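Local coordinates for protein Cel44C (Paenibacillus polymyxa, PDB 2YIH) that hydrolyses beta-1,4-glucan chains such as xyloglucan and cellulose in their interior, acting through the family 44 glycoside hydrolase part of a longer multidomain enzyme, at residues V91-H96 / V163-N168; K217-I222 / A226-P231; P336-L341 / N383-A388; L447-M452 / A462-S467; N499-T504 / Y511-T516. The protein carries 8 engineered substitutions. All coordinates share one frame; numbering follows the deposited sequence.

Contact 1: residues V91-H96 / V163-N168; sequences VVTSFH and VHFLVN. Engineered in segment 91-96: Val-92 (natural residue Thr). With EDO (1,2-ethanediol), chain N.
The ring of Phe-165 meets Thr-93 at its edge. The methyl CG2 of Thr-93 lies near the ring plane, 3.7 Å from CE2 of Phe-165. The side chain of Thr-93 crosses that of Phe-165 at about a right angle. The ring also meets Trp-55, with planes at about 45°. Thr-93 and Phe-165 belong to neighbouring outer helices of the TIM barrel, 90-102 and 159-170. Their short segments run the same general way, at 37°, with axes 11.5 Å apart at the closest. Side chains alone therefore bridge them. Phe-165 spans the gap with CG anti to the backbone N (chi1 171°). One residue on, CD2 of Leu-166 touches two residues of helix 90-102. CD2 of Leu-166 lies 4.1 Å from CG2 of Thr-93 and equally far from CG1 of Val-92, an engineered residue that is threonine in nature. Val-92 also packs on Val-108 of strand 105-110, and Leu-166 on Tyr-182 of strand 181-184, so the apolar seam continues onto the barrel wall. The two branches of Thr-93 divide the work. CG2 faces the other helix, while OG1 of Thr-93 makes a 2.6 Å hydrogen bond to O1 of a bound 1,2-ethanediol, probably from the crystallisation liquor.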
# COMPACT_ATOMS: atom_id res chain seq x y z
N VAL A 91 -5.64 -12.11 17.05
CA VAL A 91 -4.67 -11.59 16.06
C VAL A 91 -5.09 -10.17 15.61
O VAL A 91 -4.24 -9.25 15.51
CB VAL A 91 -4.56 -12.52 14.81
CG1 VAL A 91 -3.88 -11.81 13.62
CG2 VAL A 91 -3.76 -13.81 15.16
N VAL A 92 -6.38 -10.00 15.37
CA VAL A 92 -6.88 -8.73 14.85
C VAL A 92 -6.93 -7.66 15.94
O VAL A 92 -6.57 -6.49 15.70
CB VAL A 92 -8.21 -8.88 14.17
CG1 VAL A 92 -8.72 -7.49 13.68
CG2 VAL A 92 -8.05 -9.83 12.97
N THR A 93 -7.40 -8.02 17.12
CA THR A 93 -7.45 -7.05 18.21
C THR A 93 -6.04 -6.65 18.68
O THR A 93 -5.80 -5.47 18.99
CB THR A 93 -8.32 -7.53 19.42
OG1 THR A 93 -7.74 -8.70 20.02
CG2 THR A 93 -9.75 -7.79 18.96
N SER A 94 -5.11 -7.60 18.74
CA SER A 94 -3.75 -7.22 19.08
C SER A 94 -3.16 -6.25 18.02
O SER A 94 -2.50 -5.25 18.35
CB SER A 94 -2.87 -8.47 19.29
OG SER A 94 -1.53 -8.09 19.65
N PHE A 95 -3.46 -6.53 16.75
CA PHE A 95 -3.03 -5.67 15.64
C PHE A 95 -3.63 -4.28 15.82
O PHE A 95 -2.93 -3.26 15.73
CB PHE A 95 -3.50 -6.30 14.30
CG PHE A 95 -3.34 -5.39 13.10
CD1 PHE A 95 -2.08 -5.17 12.53
CD2 PHE A 95 -4.44 -4.71 12.58
CE1 PHE A 95 -1.95 -4.34 11.38
CE2 PHE A 95 -4.32 -3.81 11.51
CZ PHE A 95 -3.07 -3.63 10.90
N HIS A 96 -4.93 -4.21 16.06
CA HIS A 96 -5.58 -2.90 16.12
C HIS A 96 -5.18 -2.17 17.41
O HIS A 96 -5.00 -0.97 17.38
CB HIS A 96 -7.10 -3.03 16.07
CG HIS A 96 -7.80 -1.71 15.96
ND1 HIS A 96 -7.45 -0.78 15.00
CD2 HIS A 96 -8.78 -1.15 16.70
CE1 HIS A 96 -8.22 0.29 15.15
NE2 HIS A 96 -9.04 0.09 16.17
N VAL A 163 -17.33 -8.54 12.61
CA VAL A 163 -17.38 -7.08 12.57
C VAL A 163 -18.13 -6.53 13.79
O VAL A 163 -17.70 -5.55 14.42
CB VAL A 163 -17.96 -6.53 11.24
CG1 VAL A 163 -17.98 -4.96 11.26
CG2 VAL A 163 -17.12 -7.03 10.06
N HIS A 164 -19.22 -7.18 14.17
CA HIS A 164 -19.91 -6.78 15.39
C HIS A 164 -19.02 -6.84 16.64
O HIS A 164 -19.11 -5.97 17.52
CB HIS A 164 -21.19 -7.63 15.58
CG HIS A 164 -21.83 -7.48 16.92
ND1 HIS A 164 -22.82 -6.55 17.17
CD2 HIS A 164 -21.65 -8.17 18.08
CE1 HIS A 164 -23.19 -6.65 18.44
NE2 HIS A 164 -22.49 -7.61 19.01
N PHE A 165 -18.21 -7.90 16.75
CA PHE A 165 -17.24 -8.08 17.82
C PHE A 165 -16.25 -6.90 17.90
O PHE A 165 -15.99 -6.39 18.99
CB PHE A 165 -16.51 -9.44 17.64
CG PHE A 165 -15.34 -9.65 18.55
CD1 PHE A 165 -15.51 -10.25 19.80
CD2 PHE A 165 -14.04 -9.32 18.14
CE1 PHE A 165 -14.41 -10.46 20.66
CE2 PHE A 165 -12.94 -9.58 18.96
CZ PHE A 165 -13.13 -10.12 20.22
N LEU A 166 -15.72 -6.49 16.75
CA LEU A 166 -14.79 -5.35 16.68
C LEU A 166 -15.50 -4.06 17.10
O LEU A 166 -14.96 -3.28 17.92
CB LEU A 166 -14.24 -5.22 15.27
CG LEU A 166 -13.32 -6.38 14.88
CD1 LEU A 166 -12.86 -6.13 13.41
CD2 LEU A 166 -12.09 -6.46 15.82
N VAL A 167 -16.70 -3.85 16.59
CA VAL A 167 -17.43 -2.62 16.90
C VAL A 167 -17.80 -2.59 18.38
O VAL A 167 -17.81 -1.52 19.03
CB VAL A 167 -18.67 -2.47 15.98
CG1 VAL A 167 -19.65 -1.35 16.48
CG2 VAL A 167 -18.22 -2.19 14.52
N ASN A 168 -18.13 -3.75 18.94
CA ASN A 168 -18.45 -3.83 20.36
C ASN A 168 -17.23 -3.41 21.21
O ASN A 168 -17.38 -2.74 22.25
CB ASN A 168 -18.89 -5.26 20.72
CG ASN A 168 -19.06 -5.46 22.22
OD1 ASN A 168 -18.18 -5.99 22.89
ND2 ASN A 168 -20.18 -5.00 22.74
C1 EDO N . -5.87 -8.93 22.41
O1 EDO N . -6.31 -7.64 21.98
C2 EDO N . -4.37 -8.98 22.71
O2 EDO N . -3.96 -10.34 22.52

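Contact 2: residues K217-I222 / A226-P231; sequences KAVKAI and AEVFGP. Unlike the reference sequence in segment 226-231: Val-228 (reference Ile).
Lys-220 reaches across to the start of the strand, its side chain running obliquely to that of Val-228. The lysine chain bends at chi2 (-68°), which turns its end toward Ala-226. There NZ of Lys-220 donates a 2.9 Å hydrogen bond to O of Ala-226, approaching nearly straight along the carbonyl direction (167°). CE of Lys-220 rests 3.8 Å from CG2 of Val-228. The same methyl faces Val-219, whose CG1 is 4.4 Å from CG2 of Val-228. One valine branch thus sits against both helix side chains. The ammonium group also forms a salt bridge with Asp-279, which in turn accepts a hydrogen bond from N of Val-228. A methionine in place of Lys-220 would probably leave Asp-279 without its charged mate and the Ala-226 carbonyl without this donor. All four touching residues are buried. Helix 205-222 turns back through a short loop into strand 227-233, the helix-to-strand return of a beta-alpha-beta unit in the TIM barrel.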
# COMPACT_ATOMS: atom_id res chain seq x y z
N LYS A 217 -22.18 -5.77 1.64
CA LYS A 217 -23.49 -5.52 2.29
C LYS A 217 -23.50 -5.95 3.74
O LYS A 217 -24.02 -5.22 4.60
CB LYS A 217 -24.60 -6.27 1.57
CG LYS A 217 -24.94 -5.60 0.27
CD LYS A 217 -25.73 -6.57 -0.61
CE LYS A 217 -26.91 -7.18 0.10
NZ LYS A 217 -27.75 -7.92 -0.92
N ALA A 218 -22.96 -7.13 4.02
CA ALA A 218 -22.94 -7.63 5.39
C ALA A 218 -22.15 -6.73 6.31
O ALA A 218 -22.53 -6.54 7.44
CB ALA A 218 -22.41 -9.07 5.44
N VAL A 219 -21.01 -6.24 5.84
CA VAL A 219 -20.18 -5.35 6.65
C VAL A 219 -20.88 -4.02 6.92
O VAL A 219 -20.87 -3.52 8.05
CB VAL A 219 -18.84 -5.09 5.93
CG1 VAL A 219 -17.99 -4.01 6.71
CG2 VAL A 219 -18.07 -6.44 5.77
N LYS A 220 -21.42 -3.43 5.86
CA LYS A 220 -21.99 -2.09 5.90
C LYS A 220 -23.24 -2.13 6.78
O LYS A 220 -23.66 -1.11 7.35
CB LYS A 220 -22.33 -1.61 4.49
CG LYS A 220 -21.13 -1.29 3.62
CD LYS A 220 -20.39 -0.09 4.13
CE LYS A 220 -19.40 0.39 3.04
NZ LYS A 220 -18.98 1.81 3.26
N ALA A 221 -23.86 -3.32 6.91
CA ALA A 221 -25.02 -3.45 7.82
C ALA A 221 -24.63 -3.33 9.29
O ALA A 221 -25.43 -2.93 10.15
CB ALA A 221 -25.81 -4.76 7.55
N ILE A 222 -23.38 -3.67 9.60
CA ILE A 222 -22.86 -3.47 10.95
C ILE A 222 -22.26 -2.08 11.14
O ILE A 222 -22.44 -1.47 12.20
CB ILE A 222 -21.83 -4.54 11.34
CG1 ILE A 222 -22.35 -5.95 11.01
CG2 ILE A 222 -21.49 -4.43 12.81
CD1 ILE A 222 -23.70 -6.31 11.69
N ALA A 226 -17.56 2.28 7.83
CA ALA A 226 -16.28 1.57 7.53
C ALA A 226 -16.02 1.65 6.03
O ALA A 226 -16.96 1.51 5.25
CB ALA A 226 -16.37 0.11 7.95
N GLU A 227 -14.76 1.80 5.64
CA GLU A 227 -14.39 1.87 4.23
C GLU A 227 -14.08 0.48 3.71
O GLU A 227 -13.26 -0.22 4.29
CB GLU A 227 -13.16 2.76 4.07
CG GLU A 227 -13.48 4.22 4.47
CD GLU A 227 -12.29 5.14 4.25
OE1 GLU A 227 -11.21 4.82 4.74
OE2 GLU A 227 -12.42 6.10 3.45
N VAL A 228 -14.74 0.10 2.62
CA VAL A 228 -14.52 -1.23 2.01
C VAL A 228 -13.57 -1.10 0.84
O VAL A 228 -13.80 -0.29 -0.09
CB VAL A 228 -15.88 -1.87 1.60
CG1 VAL A 228 -15.69 -3.06 0.60
CG2 VAL A 228 -16.68 -2.27 2.87
N PHE A 229 -12.52 -1.92 0.85
CA PHE A 229 -11.44 -1.87 -0.15
C PHE A 229 -11.55 -3.11 -1.03
O PHE A 229 -11.67 -4.25 -0.49
CB PHE A 229 -10.07 -2.00 0.54
CG PHE A 229 -9.61 -0.76 1.27
CD1 PHE A 229 -10.39 -0.20 2.30
CD2 PHE A 229 -8.39 -0.21 0.96
CE1 PHE A 229 -9.94 0.93 3.00
CE2 PHE A 229 -7.90 0.90 1.67
CZ PHE A 229 -8.68 1.45 2.69
N GLY A 230 -11.52 -2.91 -2.34
CA GLY A 230 -11.50 -4.06 -3.28
C GLY A 230 -10.98 -3.61 -4.62
O GLY A 230 -10.99 -2.42 -4.90
N PRO A 231 -10.65 -4.55 -5.53
CA PRO A 231 -10.66 -5.99 -5.35
C PRO A 231 -9.33 -6.57 -4.89
O PRO A 231 -9.20 -7.80 -4.83
CB PRO A 231 -11.02 -6.53 -6.77
CG PRO A 231 -10.89 -5.29 -7.76
CD PRO A 231 -10.25 -4.18 -6.89

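Contact 3: residues P336-L341 / N383-A388; sequences PILPRL and NDVYMA
Apolar packing centres on Leu-338, which points from the first turn of its helix toward the other segment. Both of its methyls take part. CD1 of Leu-338 lies 3.9 Å from CB of Asn-383 and 4.1 Å from CG2 of Val-385. CD2 of Leu-338 is also 4.1 Å from CG2 of Val-385. The valine branch therefore meets both methyls of the leucine fork. With CG of Leu-338 anti to its carbonyl carbon (chi1 -61°), the fork reaches the two partners. Its side chain crosses those of Asn-383 and Val-385 at about right angles. Of the Asn-383 side chain, CB is the atom that touches Leu-338.

The contact lies in the last part of the TIM barrel. Helix 337-348 leads to strand 353-359, and residues 383-386 lead from helix 367-382 into the final barrel strand, 387-390. Leu-380 of helix 367-382 packs on both Leu-338 and Val-385. Met-356 of strand 353-359 also touches Leu-338, so the leucine is buried between helix and barrel wall.

Polar contact across the segments goes through one water. It donates a 2.7 Å hydrogen bond to O of Asn-383 and a weak one of 3.0 Å to O of Leu-338. The water thus joins a carbonyl in the early part of the helix to one in the loop before the strand. No direct hydrogen bond links the segments.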
# COMPACT_ATOMS: atom_id res chain seq x y z
N PRO A 336 1.50 5.74 -17.92
CA PRO A 336 1.81 5.46 -16.52
C PRO A 336 0.62 5.03 -15.72
O PRO A 336 -0.52 5.41 -16.01
CB PRO A 336 2.33 6.81 -15.99
CG PRO A 336 1.73 7.85 -16.95
CD PRO A 336 1.63 7.16 -18.28
N ILE A 337 0.87 4.24 -14.68
CA ILE A 337 -0.22 3.51 -14.07
C ILE A 337 -1.13 4.32 -13.17
O ILE A 337 -2.34 4.08 -13.14
CB ILE A 337 0.25 2.18 -13.41
CG1 ILE A 337 -0.97 1.30 -13.07
CG2 ILE A 337 1.14 2.44 -12.19
CD1 ILE A 337 -1.63 0.66 -14.31
N LEU A 338 -0.61 5.30 -12.43
CA LEU A 338 -1.51 6.00 -11.51
C LEU A 338 -2.52 6.87 -12.26
O LEU A 338 -3.70 6.86 -11.94
CB LEU A 338 -0.73 6.82 -10.46
CG LEU A 338 0.20 6.00 -9.54
CD1 LEU A 338 0.95 6.97 -8.58
CD2 LEU A 338 -0.55 4.93 -8.73
N PRO A 339 -2.08 7.60 -13.28
CA PRO A 339 -3.11 8.41 -13.97
C PRO A 339 -4.10 7.51 -14.69
O PRO A 339 -5.32 7.82 -14.73
CB PRO A 339 -2.28 9.20 -15.00
CG PRO A 339 -0.94 9.38 -14.33
CD PRO A 339 -0.71 8.02 -13.65
N ARG A 340 -3.64 6.36 -15.15
CA ARG A 340 -4.56 5.43 -15.82
C ARG A 340 -5.63 4.85 -14.89
O ARG A 340 -6.80 4.69 -15.27
CB ARG A 340 -3.80 4.31 -16.53
CG ARG A 340 -4.68 3.45 -17.40
CD ARG A 340 -5.19 4.21 -18.63
NE ARG A 340 -6.12 3.40 -19.43
CZ ARG A 340 -7.40 3.19 -19.10
NH1 ARG A 340 -7.90 3.72 -17.98
NH2 ARG A 340 -8.17 2.45 -19.90
N LEU A 341 -5.20 4.44 -13.69
CA LEU A 341 -6.14 3.96 -12.70
C LEU A 341 -7.09 5.06 -12.28
O LEU A 341 -8.32 4.83 -12.20
CB LEU A 341 -5.39 3.42 -11.48
CG LEU A 341 -4.67 2.10 -11.75
CD1 LEU A 341 -3.78 1.81 -10.53
CD2 LEU A 341 -5.71 0.95 -11.97
N ASN A 383 -0.08 12.39 -6.34
CA ASN A 383 -0.85 11.79 -7.41
C ASN A 383 -2.18 11.18 -6.93
O ASN A 383 -2.66 10.19 -7.48
CB ASN A 383 -0.00 10.74 -8.13
CG ASN A 383 1.00 11.39 -9.06
OD1 ASN A 383 2.11 11.77 -8.65
ND2 ASN A 383 0.55 11.70 -10.25
N ASP A 384 -2.74 11.77 -5.87
CA ASP A 384 -4.11 11.46 -5.45
C ASP A 384 -4.27 10.01 -5.00
O ASP A 384 -5.30 9.38 -5.27
CB ASP A 384 -5.12 11.78 -6.58
CG ASP A 384 -5.09 13.27 -6.98
OD1 ASP A 384 -5.49 14.10 -6.15
OD2 ASP A 384 -4.57 13.60 -8.07
N VAL A 385 -3.22 9.45 -4.41
CA VAL A 385 -3.33 8.13 -3.81
C VAL A 385 -3.72 8.25 -2.35
O VAL A 385 -3.11 9.01 -1.60
CB VAL A 385 -2.01 7.34 -3.98
CG1 VAL A 385 -2.09 5.97 -3.25
CG2 VAL A 385 -1.71 7.17 -5.48
N TYR A 386 -4.79 7.56 -1.96
CA TYR A 386 -5.30 7.67 -0.60
C TYR A 386 -4.46 6.91 0.43
O TYR A 386 -4.27 7.37 1.55
CB TYR A 386 -6.74 7.11 -0.60
CG TYR A 386 -7.42 7.04 0.75
CD1 TYR A 386 -7.62 8.18 1.52
CD2 TYR A 386 -7.99 5.84 1.19
CE1 TYR A 386 -8.28 8.13 2.75
CE2 TYR A 386 -8.67 5.77 2.41
CZ TYR A 386 -8.85 6.92 3.17
OH TYR A 386 -9.54 6.84 4.37
N MET A 387 -3.98 5.74 0.06
CA MET A 387 -3.33 4.86 1.04
C MET A 387 -2.35 3.98 0.29
O MET A 387 -2.61 3.57 -0.87
CB MET A 387 -4.37 4.03 1.81
CG MET A 387 -3.77 3.09 2.88
SD MET A 387 -5.14 2.33 3.79
CE MET A 387 -5.84 3.72 4.68
N ALA A 388 -1.21 3.70 0.92
CA ALA A 388 -0.22 2.82 0.28
C ALA A 388 0.52 2.09 1.37
O ALA A 388 0.90 2.71 2.36
CB ALA A 388 0.80 3.62 -0.59
O HOH W 1 -3.52 8.84 -9.71

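Contact 4: residues L447-M452 / A462-S467; sequences LHLVVM and AQFDLS
Phe-464 projects from its strand toward Leu-449 and Val-451 and fits between them. CD1 of Leu-449 meets the ring obliquely, 3.7 Å from both CD2 and CE2 of Phe-464. The two side chains come from opposite directions. At the far end of the ring, CG1 of Val-451 lies at the edge, near the plane, 4.2 Å from CZ of Phe-464. The bump made by the ring thus enters the hollow between a leucine and a valine two residues apart on the same strand. CG of Phe-464 lies anti to its carbonyl carbon (chi1 -69°), and the ring is carried forward from the strand into this hollow.

A second, smaller bump follows along the strands. CD2 of Leu-466 meets CD2 of Leu-447 at 4.1 Å, and the two side chains cross obliquely. All five touching residues are buried, and contact is through carbon alone. The short segments run roughly antiparallel, at 155°, and their axes stay 10.8 Å apart. They therefore face each other through side chains, without backbone pairing. This is the apolar interior of the beta domain, built mostly from the C-terminal part of the chain. Strand 446-453 lies between strands 433-439 and 509-516. Strand 460-467 lies between 9-22 and 500-505. On the other side of strand 446-453, Val-450 and Met-452 pack against helix 367-382.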
# COMPACT_ATOMS: atom_id res chain seq x y z
N LEU A 447 9.30 25.44 4.82
CA LEU A 447 9.14 24.76 3.53
C LEU A 447 9.99 23.49 3.52
O LEU A 447 11.16 23.52 3.88
CB LEU A 447 9.53 25.69 2.34
CG LEU A 447 9.76 25.10 0.94
CD1 LEU A 447 8.42 24.56 0.38
CD2 LEU A 447 10.29 26.17 -0.02
N HIS A 448 9.41 22.37 3.07
CA HIS A 448 10.07 21.06 3.12
C HIS A 448 10.40 20.64 1.70
O HIS A 448 9.51 20.63 0.83
CB HIS A 448 9.12 20.05 3.76
CG HIS A 448 9.02 20.17 5.24
ND1 HIS A 448 8.12 21.00 5.87
CD2 HIS A 448 9.71 19.54 6.22
CE1 HIS A 448 8.30 20.92 7.18
NE2 HIS A 448 9.26 20.05 7.42
N LEU A 449 11.65 20.23 1.47
CA LEU A 449 12.05 19.75 0.15
C LEU A 449 12.74 18.42 0.32
O LEU A 449 13.68 18.31 1.12
CB LEU A 449 13.05 20.70 -0.51
CG LEU A 449 12.70 22.17 -0.56
CD1 LEU A 449 13.87 22.90 -1.25
CD2 LEU A 449 11.38 22.43 -1.31
N VAL A 450 12.28 17.40 -0.39
CA VAL A 450 13.03 16.12 -0.44
C VAL A 450 13.63 16.02 -1.84
O VAL A 450 12.92 16.15 -2.85
CB VAL A 450 12.11 14.89 -0.10
CG1 VAL A 450 12.84 13.55 -0.46
CG2 VAL A 450 11.76 14.89 1.36
N VAL A 451 14.95 15.93 -1.90
CA VAL A 451 15.66 15.90 -3.18
C VAL A 451 16.62 14.70 -3.22
O VAL A 451 17.19 14.28 -2.19
CB VAL A 451 16.40 17.24 -3.45
CG1 VAL A 451 17.47 17.54 -2.38
CG2 VAL A 451 16.99 17.26 -4.87
N MET A 452 16.78 14.11 -4.39
CA MET A 452 17.67 12.96 -4.49
C MET A 452 18.46 12.94 -5.77
O MET A 452 17.97 13.39 -6.81
CB MET A 452 16.89 11.65 -4.31
CG MET A 452 15.90 11.35 -5.45
SD MET A 452 14.38 10.55 -4.87
CE MET A 452 13.57 11.98 -4.10
N ALA A 462 22.53 21.51 -7.10
CA ALA A 462 21.13 21.86 -7.32
C ALA A 462 20.97 23.33 -7.00
O ALA A 462 21.22 23.75 -5.88
CB ALA A 462 20.21 21.02 -6.42
N GLN A 463 20.54 24.11 -7.99
CA GLN A 463 20.29 25.53 -7.82
C GLN A 463 18.78 25.68 -7.62
O GLN A 463 18.02 25.44 -8.56
CB GLN A 463 20.71 26.25 -9.11
CG GLN A 463 20.37 27.72 -9.18
CD GLN A 463 20.90 28.35 -10.45
OE1 GLN A 463 20.41 29.38 -10.90
NE2 GLN A 463 21.89 27.70 -11.06
N PHE A 464 18.37 26.00 -6.40
CA PHE A 464 16.95 26.12 -6.06
C PHE A 464 16.46 27.56 -6.23
O PHE A 464 17.13 28.50 -5.79
CB PHE A 464 16.69 25.71 -4.62
CG PHE A 464 16.88 24.25 -4.36
CD1 PHE A 464 18.14 23.77 -4.02
CD2 PHE A 464 15.80 23.37 -4.43
CE1 PHE A 464 18.32 22.41 -3.75
CE2 PHE A 464 15.98 22.00 -4.14
CZ PHE A 464 17.24 21.53 -3.82
N ASP A 465 15.30 27.72 -6.86
CA ASP A 465 14.64 29.02 -7.02
C ASP A 465 13.28 28.87 -6.34
O ASP A 465 12.54 27.98 -6.71
CB ASP A 465 14.46 29.34 -8.52
CG ASP A 465 13.57 30.56 -8.78
OD1 ASP A 465 14.01 31.70 -8.50
N LEU A 466 13.04 29.64 -5.28
CA LEU A 466 11.83 29.47 -4.44
C LEU A 466 10.86 30.63 -4.64
O LEU A 466 11.29 31.78 -4.70
CB LEU A 466 12.20 29.40 -2.96
CG LEU A 466 13.41 28.56 -2.51
CD1 LEU A 466 13.69 28.73 -1.04
CD2 LEU A 466 13.15 27.08 -2.83
N SER A 467 9.57 30.32 -4.77
CA SER A 467 8.51 31.33 -4.74
C SER A 467 7.66 31.15 -3.50
O SER A 467 7.09 30.06 -3.27
CB SER A 467 7.64 31.23 -5.98
OG SER A 467 8.42 31.40 -7.15

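Contact 5: residues N499-T504 / Y511-T516; sequences NRFTYT and YHIVLT
Tyr-503 turns the edge of its ring to the face of Tyr-511, a T-shaped pair. The planes stand at 89° and the centroids are 5.3 Å apart. CE2 of Tyr-503 sits above the face of Tyr-511, offset toward its rim, 3.7 Å from CE2 of Tyr-511. With CG anti to the backbone N (chi1 -155°), the ring of Tyr-503 reaches across to Tyr-511. Its hydroxyl bonds to O of Ala-491. The edge of Tyr-511 faces the backbone, with its CE2 3.6 Å from O of Thr-504. A water donates a 2.9 Å hydrogen bond to O of Thr-504 and is also hydrogen-bonded to OH of Tyr-511. A valine in place of Tyr-511 would probably leave the Tyr-503 edge without its ring face and this water without one of its partners.

Further along, Phe-501 places CG between its backbone N and carbonyl carbon (chi1 72°). CE1 of Phe-501 then meets CD1 of Leu-515 at 3.8 Å. CZ of Phe-501 approaches CG2 of Ile-513 at 4.4 Å. These strands pack through side chains inside the beta domain adjoining the TIM barrel. Strand 500-505 is outermost, beside 460-467, whose Phe-464 stacks on Phe-501. Strand 509-516 lies between 446-453 and 474-481, and Ile-493 of strand 487-493 touches Phe-501, Tyr-503 and Ile-513.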
# COMPACT_ATOMS: atom_id res chain seq x y z
N ASN A 499 15.69 34.33 -2.08
CA ASN A 499 15.01 33.01 -2.20
C ASN A 499 15.64 32.08 -3.26
O ASN A 499 14.95 31.33 -3.97
CB ASN A 499 13.49 33.21 -2.43
CG ASN A 499 12.70 33.29 -1.13
OD1 ASN A 499 13.25 33.15 -0.03
ND2 ASN A 499 11.38 33.52 -1.26
N ARG A 500 16.95 32.17 -3.40
CA ARG A 500 17.69 31.22 -4.22
C ARG A 500 18.86 30.69 -3.41
O ARG A 500 19.50 31.43 -2.65
CB ARG A 500 18.20 31.89 -5.50
CG ARG A 500 17.10 32.43 -6.41
CD ARG A 500 17.71 33.24 -7.54
NE ARG A 500 18.78 32.52 -8.21
CZ ARG A 500 18.73 32.13 -9.48
NH1 ARG A 500 17.67 32.41 -10.23
NH2 ARG A 500 19.76 31.49 -10.02
N PHE A 501 19.13 29.40 -3.53
CA PHE A 501 20.34 28.84 -2.89
C PHE A 501 20.80 27.64 -3.68
O PHE A 501 20.05 27.12 -4.53
CB PHE A 501 20.10 28.50 -1.42
CG PHE A 501 19.23 27.29 -1.20
CD1 PHE A 501 17.85 27.41 -1.20
CD2 PHE A 501 19.80 26.02 -1.05
CE1 PHE A 501 17.03 26.28 -1.03
CE2 PHE A 501 18.99 24.89 -0.93
CZ PHE A 501 17.60 25.03 -0.89
N THR A 502 22.06 27.25 -3.46
CA THR A 502 22.60 26.09 -4.14
C THR A 502 23.04 25.08 -3.08
O THR A 502 23.50 25.48 -2.00
CB THR A 502 23.80 26.45 -5.06
OG1 THR A 502 23.36 27.36 -6.09
CG2 THR A 502 24.34 25.21 -5.77
N TYR A 503 22.85 23.81 -3.37
CA TYR A 503 23.30 22.75 -2.45
C TYR A 503 23.79 21.60 -3.31
O TYR A 503 23.14 21.23 -4.28
CB TYR A 503 22.15 22.29 -1.55
CG TYR A 503 22.61 21.68 -0.25
CD1 TYR A 503 23.01 22.48 0.81
CD2 TYR A 503 22.75 20.29 -0.11
CE1 TYR A 503 23.44 21.93 2.01
CE2 TYR A 503 23.18 19.73 1.08
CZ TYR A 503 23.52 20.54 2.14
OH TYR A 503 23.96 20.01 3.35
N THR A 504 24.94 21.02 -2.97
CA THR A 504 25.48 19.94 -3.77
C THR A 504 24.84 18.64 -3.30
O THR A 504 24.84 18.35 -2.11
CB THR A 504 27.03 19.86 -3.63
OG1 THR A 504 27.61 21.12 -4.03
CG2 THR A 504 27.61 18.74 -4.49
N TYR A 511 18.27 13.90 0.45
CA TYR A 511 18.21 14.86 1.56
C TYR A 511 16.77 15.33 1.76
O TYR A 511 15.99 15.43 0.77
CB TYR A 511 19.02 16.14 1.25
CG TYR A 511 20.53 15.97 1.13
CD1 TYR A 511 21.28 15.48 2.20
CD2 TYR A 511 21.21 16.44 -0.01
CE1 TYR A 511 22.67 15.38 2.13
CE2 TYR A 511 22.61 16.31 -0.12
CZ TYR A 511 23.32 15.79 0.97
OH TYR A 511 24.69 15.68 0.87
N HIS A 512 16.48 15.69 3.00
CA HIS A 512 15.28 16.45 3.37
C HIS A 512 15.78 17.79 3.88
O HIS A 512 16.51 17.87 4.87
CB HIS A 512 14.51 15.73 4.49
CG HIS A 512 13.15 16.32 4.82
ND1 HIS A 512 12.12 15.53 5.26
CD2 HIS A 512 12.68 17.59 4.82
CE1 HIS A 512 11.06 16.28 5.52
NE2 HIS A 512 11.38 17.54 5.28
N ILE A 513 15.46 18.83 3.12
CA ILE A 513 15.83 20.22 3.47
C ILE A 513 14.62 20.95 4.06
O ILE A 513 13.52 20.88 3.51
CB ILE A 513 16.27 20.97 2.21
CG1 ILE A 513 17.49 20.24 1.59
CG2 ILE A 513 16.59 22.44 2.51
CD1 ILE A 513 17.86 20.69 0.20
N VAL A 514 14.81 21.60 5.21
CA VAL A 514 13.72 22.34 5.87
C VAL A 514 14.13 23.80 5.93
O VAL A 514 15.11 24.15 6.61
CB VAL A 514 13.41 21.80 7.29
CG1 VAL A 514 12.27 22.60 7.94
CG2 VAL A 514 13.07 20.26 7.25
N LEU A 515 13.46 24.64 5.15
CA LEU A 515 13.79 26.07 5.07
C LEU A 515 12.84 26.86 5.97
O LEU A 515 11.68 26.49 6.14
CB LEU A 515 13.64 26.55 3.64
CG LEU A 515 14.49 25.76 2.65
CD1 LEU A 515 14.05 26.10 1.25
CD2 LEU A 515 15.93 26.09 2.85
N THR A 516 13.37 27.91 6.60
CA THR A 516 12.59 28.72 7.51
C THR A 516 12.73 30.22 7.16
O THR A 516 13.71 30.63 6.53
CB THR A 516 13.00 28.50 8.97
OG1 THR A 516 12.20 29.35 9.82
CG2 THR A 516 14.46 28.85 9.17
O HOH W 2 26.56 17.81 0.13

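Contacts 1, 2 and 3 follow one another along the TIM barrel, and contacts 4 and 5 lie in the beta domain after it. Contacts 1 and 2 have centres 15 Å apart and touch where Ile-222 packs on Val-163. Contacts 2 and 3, 22 Å apart by centres, reach the same barrel sheet through strands 227-233 and 387-390, and Glu-227 meets Tyr-386 there. Contact 4 is about 42 Å from contact 2, centre to centre. Contacts 4 and 5 nearly coincide, 5 Å between centres, with their strands adjacent in one sheet. That sheet also contains N-terminal strand 9-22, so both chain ends build the beta domain beside the catalytic barrel.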